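Local coordinates for phosphohistidine phosphatase SixA (Escherichia coli, PDB 1UJC), which removes phosphate from phosphohistidine in the HPt domain of the ArcB sensor, acting within the multistep His-Asp phosphorelay, at residues A35-G40 and W148-C153. Residues are numbered along the deposited sequence; the frame is centred on the assembly and turned at random.
Sequences ANWLKG and WQMSPC
Trp37 of helix 25-40 meets Trp148 and Met150 of strand 144-150, and beside it the helix backbone is tied by Gly40 N donating to Asn36 O (2.9 Å); the contact itself is made by apolar and aromatic groups. The Trp37 indole reaches across to the strand with CG anti to the backbone N (chi1 179°), and its six-membered ring does the touching. Over one face lies Met150: Met150 CG stands almost exactly on the normal through the centroid of the Trp37 six-membered ring, 3.8 Å away, a CH-pi contact. Bends at chi2 and chi3 then fold the thioether back over the indole, bringing Met150 CE to 3.4 Å from Trp37 CZ2. Met150 SD sits obliquely above the same face, 4.7 Å from the centroid of the six-membered ring, in a Met-aromatic contact.

In the mixed sheet of this histidine phosphatase fold, strand 144-150 is the outermost strand on its side and pairs antiparallel with strand 133-138; the contact joins its end to helix 25-40 at the protein surface. The Met150 backbone is hydrogen-bonded to Ile133, and Leu155 touches both Met150 and Trp37.

Toward Trp148, from the same strand, Trp37 presents its edge, with Trp148 CH2 near the plane of the Trp37 ring, in an offset edge-to-face (T-shaped) pair. The six-membered rings stand at 88° with centroids 5.2 Å apart, and Trp37 CH2 comes within 3.5 Å of Trp148 CH2. An alanine here, lacking the Trp37 indole, is likely to leave the Met150 thioether without its aromatic platform and the Trp148 ring freer to turn. Trp148 also rests on Ser135 of the adjoining strand.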
loop_
_atom_site.group_PDB
_atom_site.type_symbol
_atom_site.label_atom_id
_atom_site.label_comp_id
_atom_site.label_asym_id
_atom_site.label_seq_id
_atom_site.Cartn_x
_atom_site.Cartn_y
_atom_site.Cartn_z
ATOM N N ALA A 35 3.280 -4.200 9.864
ATOM C CA ALA A 35 3.212 -5.555 9.328
ATOM C C ALA A 35 2.726 -6.519 10.405
ATOM O O ALA A 35 1.834 -7.334 10.168
ATOM C CB ALA A 35 4.580 -5.986 8.821
ATOM N N ASN A 36 3.312 -6.419 11.594
ATOM C CA ASN A 36 2.921 -7.285 12.694
ATOM C C ASN A 36 1.484 -7.015 13.118
ATOM O O ASN A 36 0.756 -7.934 13.483
ATOM C CB ASN A 36 3.870 -7.110 13.886
ATOM C CG ASN A 36 5.242 -7.724 13.633
ATOM O OD1 ASN A 36 5.350 -8.854 13.140
ATOM N ND2 ASN A 36 6.294 -6.990 13.980
ATOM N N TRP A 37 1.072 -5.754 13.064
ATOM C CA TRP A 37 -0.293 -5.412 13.438
ATOM C C TRP A 37 -1.254 -6.138 12.493
ATOM O O TRP A 37 -2.237 -6.740 12.931
ATOM C CB TRP A 37 -0.516 -3.901 13.354
ATOM C CG TRP A 37 -1.908 -3.517 13.703
ATOM C CD1 TRP A 37 -2.465 -3.489 14.951
ATOM C CD2 TRP A 37 -2.956 -3.183 12.788
ATOM N NE1 TRP A 37 -3.801 -3.163 14.868
ATOM C CE2 TRP A 37 -4.128 -2.971 13.552
ATOM C CE3 TRP A 37 -3.021 -3.047 11.394
ATOM C CZ2 TRP A 37 -5.349 -2.630 12.969
ATOM C CZ3 TRP A 37 -4.234 -2.710 10.814
ATOM C CH2 TRP A 37 -5.383 -2.504 11.602
ATOM N N LEU A 38 -0.962 -6.084 11.197
ATOM C CA LEU A 38 -1.794 -6.754 10.205
ATOM C C LEU A 38 -1.819 -8.250 10.473
ATOM O O LEU A 38 -2.859 -8.887 10.353
ATOM C CB LEU A 38 -1.263 -6.504 8.795
ATOM C CG LEU A 38 -1.558 -5.142 8.168
ATOM C CD1 LEU A 38 -0.942 -5.093 6.779
ATOM C CD2 LEU A 38 -3.068 -4.919 8.088
ATOM N N LYS A 39 -0.665 -8.801 10.839
ATOM C CA LYS A 39 -0.550 -10.219 11.141
ATOM C C LYS A 39 -1.472 -10.547 12.308
ATOM O O LYS A 39 -2.136 -11.583 12.324
ATOM C CB LYS A 39 0.899 -10.555 11.494
ATOM C CG LYS A 39 1.130 -11.966 12.009
ATOM C CD LYS A 39 2.604 -12.161 12.351
ATOM C CE LYS A 39 2.875 -13.535 12.921
ATOM N NZ LYS A 39 4.320 -13.702 13.247
ATOM N N GLY A 40 -1.515 -9.648 13.285
ATOM C CA GLY A 40 -2.373 -9.853 14.435
ATOM C C GLY A 40 -3.840 -9.722 14.071
ATOM O O GLY A 40 -4.710 -10.186 14.803
ATOM N N TRP A 148 -11.310 1.527 7.181
ATOM C CA TRP A 148 -10.569 2.225 8.222
ATOM C C TRP A 148 -9.162 2.588 7.774
ATOM O O TRP A 148 -8.742 2.274 6.661
ATOM C CB TRP A 148 -10.492 1.370 9.494
ATOM C CG TRP A 148 -10.181 -0.085 9.240
ATOM C CD1 TRP A 148 -11.073 -1.116 9.193
ATOM C CD2 TRP A 148 -8.894 -0.660 8.982
ATOM N NE1 TRP A 148 -10.423 -2.297 8.922
ATOM C CE2 TRP A 148 -9.085 -2.044 8.787
ATOM C CE3 TRP A 148 -7.597 -0.139 8.895
ATOM C CZ2 TRP A 148 -8.028 -2.914 8.511
ATOM C CZ3 TRP A 148 -6.546 -1.004 8.621
ATOM C CH2 TRP A 148 -6.769 -2.377 8.433
ATOM N N GLN A 149 -8.440 3.256 8.662
ATOM C CA GLN A 149 -7.075 3.672 8.387
ATOM C C GLN A 149 -6.301 3.528 9.690
ATOM O O GLN A 149 -6.768 3.950 10.745
ATOM C CB GLN A 149 -7.069 5.128 7.939
ATOM C CG GLN A 149 -5.793 5.591 7.300
ATOM C CD GLN A 149 -5.656 7.092 7.400
ATOM O OE1 GLN A 149 -6.634 7.836 7.229
ATOM N NE2 GLN A 149 -4.452 7.549 7.684
ATOM N N MET A 150 -5.118 2.932 9.617
ATOM C CA MET A 150 -4.302 2.727 10.804
ATOM C C MET A 150 -2.906 3.274 10.555
ATOM O O MET A 150 -2.365 3.117 9.468
ATOM C CB MET A 150 -4.229 1.228 11.119
ATOM C CG MET A 150 -3.388 0.860 12.330
ATOM S SD MET A 150 -4.043 1.515 13.874
ATOM C CE MET A 150 -5.579 0.598 14.005
ATOM N N SER A 151 -2.321 3.921 11.557
ATOM C CA SER A 151 -0.973 4.462 11.392
ATOM C C SER A 151 -0.072 4.059 12.556
ATOM O O SER A 151 -0.556 3.738 13.645
ATOM C CB SER A 151 -1.026 5.989 11.248
ATOM O OG SER A 151 -1.651 6.599 12.359
ATOM N N PRO A 152 1.255 4.059 12.339
ATOM C CA PRO A 152 2.204 3.685 13.389
ATOM C C PRO A 152 1.969 4.404 14.715
ATOM O O PRO A 152 2.230 3.846 15.780
ATOM C CB PRO A 152 3.556 4.042 12.775
ATOM C CG PRO A 152 3.331 3.800 11.331
ATOM C CD PRO A 152 1.972 4.427 11.105
ATOM N N CYS A 153 1.480 5.638 14.658
ATOM C CA CYS A 153 1.242 6.384 15.886
ATOM C C CYS A 153 0.002 5.898 16.629
ATOM O O CYS A 153 -0.019 5.903 17.858
ATOM C CB CYS A 153 1.122 7.886 15.599
ATOM S SG CYS A 153 -0.479 8.445 14.968
#